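Local coordinates for protein signal transduction histidine kinase, LytS (Clostridium beijerinckii, PDB 5XSJ) that probably acts as the sensor kinase of a two-component system, transferring phosphate from ATP to a histidine, with this chain forming its N-terminal four-helix sensory part, at residues B[30-35]-B[53-58]; B[22-27]-B[59-64]; B[36-41]-B[45-50]; B[91-96]-B[108-113]; B[78-83]-B[122-127]. All blocks are in the same frame, centred on the assembly; numbering follows the deposited sequence.

Contact 1: B[30-35]-B[53-58]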
# COMPACT_ATOMS: atom_id res chain seq x y z
N ASP B 30 15.83 -8.25 -8.20
CA ASP B 30 14.82 -7.74 -9.13
C ASP B 30 14.60 -8.69 -10.30
O ASP B 30 13.47 -8.98 -10.66
CB ASP B 30 15.22 -6.35 -9.66
CG ASP B 30 15.26 -5.30 -8.54
OD1 ASP B 30 14.87 -5.62 -7.39
OD2 ASP B 30 15.68 -4.15 -8.81
N SER B 31 15.68 -9.20 -10.89
CA SER B 31 15.52 -10.08 -12.04
C SER B 31 14.91 -11.42 -11.62
O SER B 31 14.12 -12.03 -12.36
CB SER B 31 16.86 -10.29 -12.73
OG SER B 31 16.76 -11.34 -13.68
N SER B 32 15.27 -11.87 -10.42
CA SER B 32 14.70 -13.12 -9.90
C SER B 32 13.17 -13.01 -9.77
O SER B 32 12.44 -13.92 -10.17
CB SER B 32 15.33 -13.48 -8.56
OG SER B 32 14.71 -14.62 -8.01
N LEU B 33 12.71 -11.90 -9.20
CA LEU B 33 11.28 -11.63 -9.01
C LEU B 33 10.54 -11.59 -10.34
O LEU B 33 9.48 -12.20 -10.50
CB LEU B 33 11.07 -10.29 -8.25
CG LEU B 33 9.60 -9.89 -8.02
CD1 LEU B 33 8.87 -10.90 -7.12
CD2 LEU B 33 9.47 -8.49 -7.47
N ASP B 34 11.11 -10.87 -11.29
CA ASP B 34 10.50 -10.69 -12.60
C ASP B 34 10.30 -12.03 -13.31
O ASP B 34 9.23 -12.30 -13.85
CB ASP B 34 11.38 -9.75 -13.43
CG ASP B 34 10.78 -9.44 -14.78
OD1 ASP B 34 9.55 -9.58 -14.94
OD2 ASP B 34 11.55 -9.07 -15.69
N ASN B 35 11.33 -12.87 -13.28
CA ASN B 35 11.24 -14.18 -13.91
C ASN B 35 10.27 -15.07 -13.17
O ASN B 35 9.46 -15.75 -13.79
CB ASN B 35 12.63 -14.82 -14.00
CG ASN B 35 13.44 -14.25 -15.14
OD1 ASN B 35 13.24 -14.62 -16.28
ND2 ASN B 35 14.34 -13.31 -14.84
N ASN B 53 18.50 -19.16 -10.82
CA ASN B 53 19.87 -18.68 -11.01
C ASN B 53 20.11 -17.31 -10.38
O ASN B 53 21.13 -17.09 -9.72
CB ASN B 53 20.22 -18.61 -12.50
CG ASN B 53 20.38 -20.00 -13.14
OD1 ASN B 53 20.27 -21.03 -12.48
ND2 ASN B 53 20.61 -20.02 -14.45
N GLU B 54 19.18 -16.39 -10.59
CA GLU B 54 19.36 -15.06 -10.04
C GLU B 54 19.32 -15.05 -8.50
O GLU B 54 20.11 -14.33 -7.90
CB GLU B 54 18.31 -14.10 -10.62
CG GLU B 54 18.48 -13.88 -12.12
CD GLU B 54 19.70 -13.02 -12.46
OE1 GLU B 54 20.06 -12.12 -11.68
OE2 GLU B 54 20.31 -13.25 -13.51
N VAL B 55 18.47 -15.85 -7.84
CA VAL B 55 18.56 -15.84 -6.37
C VAL B 55 19.80 -16.52 -5.84
O VAL B 55 20.27 -16.17 -4.77
CB VAL B 55 17.37 -16.49 -5.59
CG1 VAL B 55 16.29 -15.52 -5.43
CG2 VAL B 55 16.87 -17.76 -6.20
N ILE B 56 20.31 -17.51 -6.57
CA ILE B 56 21.56 -18.15 -6.17
C ILE B 56 22.64 -17.11 -6.12
O ILE B 56 23.43 -17.04 -5.18
CB ILE B 56 21.96 -19.30 -7.13
CG1 ILE B 56 21.11 -20.53 -6.87
CG2 ILE B 56 23.42 -19.66 -6.96
CD1 ILE B 56 21.08 -21.52 -8.04
N LEU B 57 22.66 -16.25 -7.14
CA LEU B 57 23.70 -15.25 -7.25
C LEU B 57 23.54 -14.16 -6.18
O LEU B 57 24.53 -13.68 -5.62
CB LEU B 57 23.70 -14.64 -8.65
CG LEU B 57 24.10 -15.56 -9.81
CD1 LEU B 57 23.71 -14.95 -11.16
CD2 LEU B 57 25.60 -15.88 -9.78
N ALA B 58 22.31 -13.74 -5.93
CA ALA B 58 22.07 -12.74 -4.87
C ALA B 58 22.50 -13.28 -3.50
O ALA B 58 23.17 -12.60 -2.73
CB ALA B 58 20.59 -12.33 -4.85
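S32 and E54 mark the closest backbone approach here, with their CA atoms 5.0 Å apart and the two short helical axes running antiparallel at 157° and 8.3 Å. The pair belongs to an up-and-down four-helix bundle and joins helix 15-42 to helix 45-67. Two serines form one side of the contact. Their small side chains let the helices come this close. S32 CB rests on E54 CB at 3.7 Å. S31 lies beside the next part of the glutamate, with S31 OG 3.4 Å from E54 CG. The first torsion of E54 directs CG toward S31, and the bend at the second (chi2 -72°) turns the carboxylate carbon CD back alongside it. E54 OE1 is hydrogen-bonded to H28 ND1 on helix 15-42. S32 points its OG anti to its backbone nitrogen (chi1 176°), which brings the hydroxyl against V55 CG1. This buried hydroxyl is not left without polar partners: it is hydrogen-bonded to Y87 OH of helix 73-99 and to the backbone oxygen of Y51. Y87 also packs on L33 and V55, so helix 73-99 touches both segments through it. The amide N35 ND2 bonds S31 O at 2.8 Å within its own helix. The tightest touch across the contact is S32 OG against the methyl V55 CG1, at 3.2 Å.

Contact 2: B[22-27]-B[59-64]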
# COMPACT_ATOMS: atom_id res chain seq x y z
N THR B 22 26.79 -4.58 -4.29
CA THR B 22 25.48 -4.26 -3.74
C THR B 22 24.49 -3.99 -4.87
O THR B 22 23.35 -4.44 -4.83
CB THR B 22 25.57 -3.04 -2.79
OG1 THR B 22 26.33 -3.41 -1.63
CG2 THR B 22 24.20 -2.59 -2.34
N ASN B 23 24.94 -3.28 -5.90
CA ASN B 23 24.09 -3.07 -7.05
C ASN B 23 23.82 -4.38 -7.81
O ASN B 23 22.74 -4.58 -8.35
CB ASN B 23 24.71 -2.03 -7.98
CG ASN B 23 23.85 -1.76 -9.20
OD1 ASN B 23 22.74 -1.26 -9.09
ND2 ASN B 23 24.37 -2.10 -10.37
N GLU B 24 24.80 -5.28 -7.84
CA GLU B 24 24.59 -6.55 -8.52
C GLU B 24 23.53 -7.37 -7.81
O GLU B 24 22.69 -7.99 -8.44
CB GLU B 24 25.90 -7.34 -8.62
CG GLU B 24 26.81 -6.84 -9.74
CD GLU B 24 28.24 -7.37 -9.64
OE1 GLU B 24 28.47 -8.41 -8.98
OE2 GLU B 24 29.13 -6.73 -10.23
N ILE B 25 23.60 -7.38 -6.48
CA ILE B 25 22.62 -8.08 -5.65
C ILE B 25 21.20 -7.56 -5.90
O ILE B 25 20.26 -8.34 -6.06
CB ILE B 25 22.97 -7.90 -4.15
CG1 ILE B 25 24.26 -8.63 -3.83
CG2 ILE B 25 21.82 -8.37 -3.26
CD1 ILE B 25 24.89 -8.23 -2.51
N LYS B 26 21.05 -6.25 -5.96
CA LYS B 26 19.75 -5.62 -6.19
C LYS B 26 19.19 -6.03 -7.55
O LYS B 26 18.02 -6.39 -7.66
CB LYS B 26 19.89 -4.10 -6.08
CG LYS B 26 18.57 -3.34 -6.09
CD LYS B 26 18.82 -1.85 -5.90
CE LYS B 26 17.49 -1.11 -5.82
NZ LYS B 26 16.54 -1.67 -6.84
N GLN B 27 20.03 -6.01 -8.58
CA GLN B 27 19.63 -6.48 -9.90
C GLN B 27 19.25 -7.97 -9.89
O GLN B 27 18.27 -8.37 -10.54
CB GLN B 27 20.75 -6.27 -10.92
CG GLN B 27 21.25 -4.86 -11.10
CD GLN B 27 22.30 -4.78 -12.23
OE1 GLN B 27 23.21 -5.64 -12.34
NE2 GLN B 27 22.17 -3.77 -13.08
N LYS B 59 22.12 -14.52 -3.22
CA LYS B 59 22.50 -15.18 -1.97
C LYS B 59 24.03 -15.26 -1.75
O LYS B 59 24.53 -14.94 -0.67
CB LYS B 59 21.89 -16.59 -1.96
CG LYS B 59 22.15 -17.37 -0.69
CD LYS B 59 21.28 -16.89 0.46
CE LYS B 59 21.64 -17.63 1.75
NZ LYS B 59 20.99 -17.03 2.94
N GLN B 60 24.76 -15.68 -2.78
CA GLN B 60 26.22 -15.84 -2.69
C GLN B 60 26.90 -14.50 -2.46
O GLN B 60 27.80 -14.39 -1.63
CB GLN B 60 26.79 -16.48 -3.96
CG GLN B 60 28.24 -16.99 -3.83
CD GLN B 60 29.29 -15.91 -4.10
OE1 GLN B 60 28.96 -14.80 -4.52
NE2 GLN B 60 30.56 -16.25 -3.87
N LYS B 61 26.49 -13.49 -3.21
CA LYS B 61 27.12 -12.18 -3.10
C LYS B 61 26.79 -11.49 -1.78
O LYS B 61 27.64 -10.81 -1.22
CB LYS B 61 26.72 -11.31 -4.29
CG LYS B 61 27.30 -11.85 -5.59
CD LYS B 61 26.90 -11.06 -6.81
CE LYS B 61 27.45 -11.75 -8.07
NZ LYS B 61 27.03 -11.10 -9.34
N ILE B 62 25.59 -11.69 -1.26
CA ILE B 62 25.29 -11.21 0.09
C ILE B 62 26.23 -11.88 1.09
O ILE B 62 26.78 -11.23 1.99
CB ILE B 62 23.82 -11.47 0.49
CG1 ILE B 62 22.87 -10.60 -0.34
CG2 ILE B 62 23.62 -11.18 1.98
CD1 ILE B 62 21.43 -11.00 -0.20
N GLY B 63 26.42 -13.19 0.93
CA GLY B 63 27.37 -13.93 1.74
C GLY B 63 28.78 -13.37 1.63
O GLY B 63 29.51 -13.28 2.61
N ASN B 64 29.17 -12.97 0.42
CA ASN B 64 30.50 -12.43 0.22
C ASN B 64 30.69 -11.13 0.98
O ASN B 64 31.70 -10.96 1.66
CB ASN B 64 30.78 -12.22 -1.27
CG ASN B 64 32.18 -11.67 -1.52
OD1 ASN B 64 33.18 -12.32 -1.22
ND2 ASN B 64 32.25 -10.46 -2.07
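K61 and E24 form a salt bridge between the helices, with K61 NZ 3.1 Å from E24 OE1. The ammonium group meets this oxygen from above the carboxylate plane, 40° out of it. The same NZ is hydrogen-bonded to H28 NE2, so the lysine end is held by two groups of helix 15-42. K61 is extended beyond CG, and its chain stands roughly perpendicular to the glutamate. Inward from this charged pair the contact turns apolar. I25 and K61 lie alongside, running in opposite senses, and I25 CG1 touches K61 CB at 3.7 Å. I25 sets CG1 anti to its carbonyl carbon (chi1 -67°), and its extended second torsion (chi2 165°) then carries CD1 across to helix 45-67. There I25 CD1 lies 3.8 Å from I62 CG1, and it also packs against the backbone nitrogen of I62. This is an antiparallel pair of the four-helix bundle, with local axes 9.4 Å apart. I62 goes on into the core, where L80 and L84 of helix 73-99 pack on it, while I25 also meets L65. T22 turns to L128, M129 and F132 of helix 104-133. N23 bonds E134 of the second subunit, a further copy of this protein.

Contact 3: B[36-41]-B[45-50]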
# COMPACT_ATOMS: atom_id res chain seq x y z
N PHE B 36 10.33 -15.03 -11.83
CA PHE B 36 9.36 -15.72 -10.98
C PHE B 36 7.91 -15.37 -11.36
O PHE B 36 7.10 -16.26 -11.59
CB PHE B 36 9.62 -15.37 -9.51
CG PHE B 36 8.51 -15.78 -8.57
CD1 PHE B 36 8.33 -17.11 -8.22
CD2 PHE B 36 7.66 -14.83 -8.02
CE1 PHE B 36 7.32 -17.49 -7.35
CE2 PHE B 36 6.65 -15.20 -7.14
CZ PHE B 36 6.48 -16.53 -6.81
N ASN B 37 7.62 -14.07 -11.41
CA ASN B 37 6.30 -13.58 -11.82
C ASN B 37 5.86 -14.15 -13.16
O ASN B 37 4.76 -14.69 -13.29
CB ASN B 37 6.31 -12.05 -11.90
CG ASN B 37 6.29 -11.38 -10.52
OD1 ASN B 37 5.91 -11.99 -9.52
ND2 ASN B 37 6.70 -10.12 -10.48
N GLN B 38 6.71 -14.03 -14.17
CA GLN B 38 6.39 -14.57 -15.50
C GLN B 38 6.17 -16.06 -15.46
O GLN B 38 5.30 -16.57 -16.17
CB GLN B 38 7.50 -14.24 -16.50
CG GLN B 38 7.64 -12.73 -16.78
CD GLN B 38 8.85 -12.44 -17.64
OE1 GLN B 38 8.96 -12.92 -18.77
NE2 GLN B 38 9.79 -11.69 -17.08
N TYR B 39 6.94 -16.77 -14.64
CA TYR B 39 6.77 -18.22 -14.57
C TYR B 39 5.41 -18.60 -14.03
O TYR B 39 4.72 -19.45 -14.60
CB TYR B 39 7.86 -18.86 -13.71
CG TYR B 39 7.69 -20.36 -13.60
CD1 TYR B 39 7.81 -21.18 -14.73
CD2 TYR B 39 7.40 -20.96 -12.39
CE1 TYR B 39 7.65 -22.57 -14.64
CE2 TYR B 39 7.24 -22.34 -12.28
CZ TYR B 39 7.37 -23.14 -13.42
OH TYR B 39 7.22 -24.50 -13.32
N ILE B 40 5.00 -17.97 -12.92
CA ILE B 40 3.70 -18.26 -12.32
C ILE B 40 2.56 -17.91 -13.28
O ILE B 40 1.52 -18.58 -13.28
CB ILE B 40 3.51 -17.48 -10.98
CG1 ILE B 40 4.55 -17.92 -9.95
CG2 ILE B 40 2.09 -17.67 -10.43
CD1 ILE B 40 4.69 -19.44 -9.83
N LEU B 41 2.75 -16.87 -14.10
CA LEU B 41 1.70 -16.42 -15.01
C LEU B 41 1.61 -17.21 -16.31
O LEU B 41 0.58 -17.17 -16.96
CB LEU B 41 1.87 -14.94 -15.35
CG LEU B 41 1.66 -13.90 -14.25
CD1 LEU B 41 1.25 -12.57 -14.88
CD2 LEU B 41 0.63 -14.35 -13.23
N PRO B 45 9.45 -22.80 -18.74
CA PRO B 45 10.46 -23.35 -17.83
C PRO B 45 11.74 -22.51 -17.72
O PRO B 45 12.33 -22.46 -16.64
CB PRO B 45 10.75 -24.75 -18.42
CG PRO B 45 9.95 -24.86 -19.69
CD PRO B 45 8.91 -23.81 -19.68
N SER B 46 12.15 -21.83 -18.78
CA SER B 46 13.33 -20.98 -18.72
C SER B 46 13.16 -19.79 -17.76
O SER B 46 14.15 -19.21 -17.30
CB SER B 46 13.67 -20.46 -20.11
OG SER B 46 12.75 -19.45 -20.51
N LYS B 47 11.92 -19.41 -17.48
CA LYS B 47 11.65 -18.31 -16.56
C LYS B 47 11.98 -18.76 -15.13
O LYS B 47 12.59 -18.02 -14.37
CB LYS B 47 10.20 -17.85 -16.68
CG LYS B 47 10.02 -16.58 -17.54
CD LYS B 47 10.69 -16.70 -18.89
CE LYS B 47 10.44 -15.50 -19.80
NZ LYS B 47 11.45 -14.42 -19.66
N LYS B 48 11.60 -19.98 -14.79
CA LYS B 48 11.91 -20.59 -13.49
C LYS B 48 13.41 -20.82 -13.31
O LYS B 48 13.96 -20.59 -12.22
CB LYS B 48 11.16 -21.90 -13.34
CG LYS B 48 11.44 -22.62 -12.04
CD LYS B 48 10.70 -23.94 -11.98
CE LYS B 48 11.03 -24.70 -10.72
NZ LYS B 48 10.51 -26.09 -10.80
N GLU B 49 14.06 -21.28 -14.37
CA GLU B 49 15.51 -21.43 -14.38
C GLU B 49 16.21 -20.12 -14.08
O GLU B 49 17.15 -20.07 -13.28
CB GLU B 49 15.97 -21.97 -15.74
CG GLU B 49 17.45 -22.29 -15.81
CD GLU B 49 17.91 -22.63 -17.22
OE1 GLU B 49 19.13 -22.81 -17.43
OE2 GLU B 49 17.06 -22.71 -18.14
N SER B 50 15.77 -19.04 -14.72
CA SER B 50 16.35 -17.73 -14.47
C SER B 50 15.99 -17.22 -13.07
O SER B 50 16.81 -16.57 -12.42
CB SER B 50 15.88 -16.71 -15.51
OG SER B 50 16.40 -17.03 -16.78
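An antiparallel helical hairpin brings Y39 against K47 and K48, close to the tight turn that joins helix 15-42 to helix 45-67 at one end of the four-helix bundle. The Y39 ring is the main surface. K48 CB sits over the centre of one face, 3.6 Å from the Y39 ring centroid and 8° off the ring normal. This is a CH-pi contact, and it should limit how far the ring can turn. K48 then runs fully extended beside the ring, in the same direction as the tyrosine, and K48 CD reaches Y39 CZ at 3.7 Å. Y39 places its ring anti to the backbone nitrogen (chi1 179°), which lays it along the second helix. The two polar ends arrive together. Y39 OH hydrogen-bonds E99 OE2, and K48 NZ makes a salt bridge with the same oxygen, which ties hydroxyl and ammonium together. Farther out, K47 CG touches Q38 CB at 3.6 Å. Bends at the second and fourth torsions of K47 bring its end round to the glutamine, where K47 NZ makes a weak hydrogen bond to Q38 OE1 at 3.0 Å. Y98 of helix 73-99 meets the Y39 ring edge-to-face. F36 turns inward to S91, T94 and I95 of helix 73-99 and to A114 of helix 104-133. I40 packs on Y107 and F111 of helix 104-133.

Contact 4: B[91-96]-B[108-113]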
# COMPACT_ATOMS: atom_id res chain seq x y z
N SER B 91 8.62 -17.76 -2.48
CA SER B 91 8.59 -18.02 -3.91
C SER B 91 8.62 -19.52 -4.20
O SER B 91 8.00 -19.99 -5.15
CB SER B 91 9.76 -17.31 -4.60
OG SER B 91 10.98 -17.56 -3.93
N LYS B 92 9.34 -20.29 -3.39
CA LYS B 92 9.36 -21.74 -3.61
C LYS B 92 8.01 -22.36 -3.27
O LYS B 92 7.53 -23.25 -3.98
CB LYS B 92 10.49 -22.40 -2.80
CG LYS B 92 11.85 -22.27 -3.47
CD LYS B 92 12.95 -23.08 -2.76
CE LYS B 92 14.31 -22.88 -3.46
NZ LYS B 92 15.47 -23.48 -2.74
N ASN B 93 7.39 -21.89 -2.19
CA ASN B 93 6.07 -22.37 -1.84
C ASN B 93 5.05 -22.04 -2.93
O ASN B 93 4.20 -22.87 -3.25
CB ASN B 93 5.60 -21.80 -0.50
CG ASN B 93 6.38 -22.36 0.67
OD1 ASN B 93 7.05 -23.38 0.55
ND2 ASN B 93 6.33 -21.68 1.80
N THR B 94 5.16 -20.85 -3.51
CA THR B 94 4.28 -20.48 -4.62
C THR B 94 4.50 -21.42 -5.81
O THR B 94 3.55 -21.93 -6.37
CB THR B 94 4.49 -19.02 -5.09
OG1 THR B 94 4.34 -18.12 -3.98
CG2 THR B 94 3.50 -18.65 -6.18
N ILE B 95 5.76 -21.63 -6.18
CA ILE B 95 6.09 -22.47 -7.33
C ILE B 95 5.57 -23.88 -7.11
O ILE B 95 5.01 -24.52 -8.00
CB ILE B 95 7.62 -22.50 -7.57
CG1 ILE B 95 8.11 -21.14 -8.08
CG2 ILE B 95 8.01 -23.59 -8.55
CD1 ILE B 95 9.60 -21.09 -8.23
N SER B 96 5.74 -24.36 -5.88
CA SER B 96 5.27 -25.68 -5.51
C SER B 96 3.75 -25.84 -5.65
O SER B 96 3.29 -26.84 -6.20
CB SER B 96 5.71 -25.98 -4.08
OG SER B 96 5.24 -27.24 -3.67
N TYR B 108 -2.11 -17.46 -3.24
CA TYR B 108 -2.28 -16.02 -3.32
C TYR B 108 -1.38 -15.29 -2.33
O TYR B 108 -0.63 -14.39 -2.70
CB TYR B 108 -3.74 -15.63 -3.09
CG TYR B 108 -3.95 -14.15 -2.94
CD1 TYR B 108 -4.03 -13.32 -4.05
CD2 TYR B 108 -4.07 -13.57 -1.68
CE1 TYR B 108 -4.21 -11.94 -3.91
CE2 TYR B 108 -4.25 -12.20 -1.53
CZ TYR B 108 -4.32 -11.39 -2.65
OH TYR B 108 -4.50 -10.03 -2.49
N ASP B 109 -1.45 -15.70 -1.06
CA ASP B 109 -0.64 -15.09 -0.00
C ASP B 109 0.86 -15.20 -0.26
O ASP B 109 1.58 -14.21 -0.17
CB ASP B 109 -0.97 -15.74 1.34
CG ASP B 109 -2.31 -15.27 1.90
OD1 ASP B 109 -2.92 -14.38 1.27
OD2 ASP B 109 -2.74 -15.80 2.96
N ASP B 110 1.33 -16.41 -0.56
CA ASP B 110 2.74 -16.63 -0.86
C ASP B 110 3.19 -15.83 -2.07
O ASP B 110 4.29 -15.31 -2.10
CB ASP B 110 3.02 -18.11 -1.13
CG ASP B 110 2.97 -18.95 0.12
OD1 ASP B 110 3.38 -18.45 1.18
OD2 ASP B 110 2.55 -20.13 0.04
N PHE B 111 2.31 -15.73 -3.06
CA PHE B 111 2.62 -15.03 -4.30
C PHE B 111 2.81 -13.55 -4.01
O PHE B 111 3.77 -12.93 -4.46
CB PHE B 111 1.48 -15.25 -5.31
CG PHE B 111 1.84 -14.89 -6.72
CD1 PHE B 111 3.16 -14.82 -7.12
CD2 PHE B 111 0.84 -14.62 -7.64
CE1 PHE B 111 3.48 -14.50 -8.44
CE2 PHE B 111 1.15 -14.30 -8.95
CZ PHE B 111 2.48 -14.24 -9.35
N VAL B 112 1.87 -12.99 -3.25
CA VAL B 112 1.94 -11.62 -2.78
C VAL B 112 3.15 -11.38 -1.87
O VAL B 112 3.89 -10.41 -2.07
CB VAL B 112 0.65 -11.25 -2.02
CG1 VAL B 112 0.83 -9.97 -1.23
CG2 VAL B 112 -0.49 -11.10 -3.01
N ALA B 113 3.35 -12.26 -0.89
CA ALA B 113 4.48 -12.07 0.03
C ALA B 113 5.82 -12.05 -0.71
O ALA B 113 6.68 -11.23 -0.41
CB ALA B 113 4.48 -13.16 1.11
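D110 is the first residue of 108-113 to meet 91-96. Here helices 73-99 and 104-133, the second antiparallel hairpin of the four-helix bundle, cross at 140° with local axes 8.2 Å apart. Helix 104-133 is kinked at D109 and D110, whose backbone nitrogens have no bond to the preceding turn. D109 turns its carboxylate away from helix 73-99, to a basic side chain on the chain of another protein, with which it forms a salt bridge. D110 points at helix 73-99. Its CB and the hydroxyl of T94 are pressed together, with T94 OG1 3.1 Å from D110 CB. The carboxylate of D110 rests on N93, with D110 OD2 3.5 Å from N93 CB. T94 OG1 also lies near F111 N, but the angle is poor for a hydrogen bond. This hydroxyl instead bonds S90 O one turn back in its own helix. F111 follows and turns into the core, with CG anti to its backbone nitrogen (chi1 -165°). N37 and I40 of helix 15-42 pack on its ring, and K115 makes a cation-pi contact with it. T94 sets its methyl toward this ring obliquely: T94 CG2 lies 4.0 Å from F111 CD1.

Contact 5: B[78-83]-B[122-127]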
# COMPACT_ATOMS: atom_id res chain seq x y z
N ARG B 78 22.68 -8.76 7.68
CA ARG B 78 21.93 -9.84 8.31
C ARG B 78 20.43 -9.72 8.00
O ARG B 78 19.79 -10.71 7.68
CB ARG B 78 22.16 -9.86 9.83
CG ARG B 78 21.34 -10.94 10.53
CD ARG B 78 21.64 -11.03 12.01
NE ARG B 78 21.29 -9.80 12.72
CZ ARG B 78 21.51 -9.60 14.01
NH1 ARG B 78 22.08 -10.56 14.75
NH2 ARG B 78 21.16 -8.45 14.57
N ASP B 79 19.88 -8.51 8.09
CA ASP B 79 18.46 -8.32 7.76
C ASP B 79 18.19 -8.67 6.30
O ASP B 79 17.17 -9.27 5.97
CB ASP B 79 18.02 -6.88 8.03
CG ASP B 79 17.90 -6.56 9.52
OD1 ASP B 79 17.82 -7.51 10.34
OD2 ASP B 79 17.86 -5.35 9.85
N LEU B 80 19.10 -8.25 5.43
CA LEU B 80 18.93 -8.48 4.01
C LEU B 80 19.05 -9.98 3.69
O LEU B 80 18.26 -10.53 2.93
CB LEU B 80 19.95 -7.65 3.23
CG LEU B 80 20.13 -7.99 1.75
CD1 LEU B 80 18.81 -7.86 0.97
CD2 LEU B 80 21.22 -7.14 1.13
N ASP B 81 20.04 -10.64 4.28
CA ASP B 81 20.26 -12.07 4.07
C ASP B 81 19.07 -12.90 4.53
O ASP B 81 18.58 -13.78 3.81
CB ASP B 81 21.52 -12.51 4.81
CG ASP B 81 22.05 -13.87 4.35
OD1 ASP B 81 21.77 -14.29 3.20
OD2 ASP B 81 22.75 -14.53 5.15
N ASN B 82 18.58 -12.62 5.73
CA ASN B 82 17.38 -13.28 6.22
C ASN B 82 16.14 -12.98 5.40
O ASN B 82 15.32 -13.84 5.16
CB ASN B 82 17.14 -12.90 7.67
CG ASN B 82 18.07 -13.62 8.59
OD1 ASN B 82 18.42 -14.77 8.33
ND2 ASN B 82 18.50 -12.95 9.66
N THR B 83 16.02 -11.74 4.94
CA THR B 83 14.85 -11.36 4.16
C THR B 83 14.88 -12.08 2.81
O THR B 83 13.84 -12.50 2.31
CB THR B 83 14.79 -9.82 3.97
OG1 THR B 83 14.80 -9.21 5.26
CG2 THR B 83 13.55 -9.39 3.22
N ASP B 122 15.12 -4.79 -1.93
CA ASP B 122 15.50 -3.57 -2.63
C ASP B 122 15.84 -2.41 -1.72
O ASP B 122 16.79 -1.67 -1.99
CB ASP B 122 14.40 -3.12 -3.58
CG ASP B 122 14.41 -3.91 -4.85
OD1 ASP B 122 15.39 -4.66 -5.06
OD2 ASP B 122 13.44 -3.79 -5.63
N ALA B 123 15.07 -2.24 -0.64
CA ALA B 123 15.32 -1.14 0.28
C ALA B 123 16.59 -1.37 1.10
O ALA B 123 17.35 -0.42 1.34
CB ALA B 123 14.12 -0.92 1.22
N TYR B 124 16.83 -2.60 1.55
CA TYR B 124 18.08 -2.89 2.26
C TYR B 124 19.28 -2.61 1.35
O TYR B 124 20.28 -2.05 1.77
CB TYR B 124 18.12 -4.34 2.76
CG TYR B 124 17.09 -4.63 3.83
CD1 TYR B 124 16.97 -3.80 4.94
CD2 TYR B 124 16.22 -5.69 3.72
CE1 TYR B 124 16.03 -4.03 5.92
CE2 TYR B 124 15.26 -5.94 4.70
CZ TYR B 124 15.18 -5.11 5.79
OH TYR B 124 14.23 -5.34 6.76
N ALA B 125 19.15 -3.00 0.08
CA ALA B 125 20.23 -2.87 -0.88
C ALA B 125 20.56 -1.41 -1.15
O ALA B 125 21.72 -1.03 -1.21
CB ALA B 125 19.87 -3.58 -2.17
N SER B 126 19.53 -0.58 -1.32
CA SER B 126 19.79 0.82 -1.61
C SER B 126 20.34 1.51 -0.35
O SER B 126 21.17 2.40 -0.45
CB SER B 126 18.53 1.52 -2.11
OG SER B 126 17.79 2.02 -1.01
N THR B 127 19.92 1.06 0.83
CA THR B 127 20.52 1.55 2.08
C THR B 127 22.00 1.18 2.16
O THR B 127 22.84 2.02 2.51
CB THR B 127 19.80 0.98 3.31
OG1 THR B 127 18.45 1.47 3.36
CG2 THR B 127 20.52 1.39 4.58
O HOH W 1 12.51 -7.50 5.81
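T83 OG1 accepts a hydrogen bond from a water at 2.9 Å, and the same water bonds Y124 OH, also at 2.9 Å. The water sits at the edge of the Y124 ring, in its plane. T83 OG1 also donates to D79 O, although the modelled distance is too short to be trusted. The hydroxyl lies close to the ring as well, with T83 OG1 3.3 Å from Y124 CE2. Helices 73-99 and 104-133 run antiparallel here, as neighbours in the four-helix bundle, at 153°. Y124 turns CG away from its carbonyl carbon (chi1 -67°), which sends the ring toward helix 73-99. D79 CB makes a CH-pi contact over one face of the Y124 ring, off-centre toward its rim, 4.2 Å from the Y124 centroid and 20° off the normal. L80 N sits above the same face. The carboxylate of D79 pairs with a basic side chain on the chain of another protein, in a salt bridge. An apolar side chain of that chain also packs on Y124. Nearer the Y124 backbone, L80 CB touches Y124 CB at 3.8 Å.

All five contacts lie in one up-and-down four-helix bundle. Contacts 2, 1 and 3 follow one another along the pairing of helix 15-42 with helix 45-67, with neighbouring centres about 10 Å apart. In sequence, contact 3 is the innermost pair and contact 2 the outermost. Contacts 4 and 5 repeat the scheme on helices 73-99 and 104-133, later in the chain, with centres about 20 Å apart. F36 and I40 join contact 3 to T94 and F111 of contact 4, and K59 of contact 2 bridges to D81 of contact 5. The two hairpins thus make one compact, probably sensory, module. Contacts 3, 4 and 5 touch the chain of another protein, contact 2 a second copy of this one.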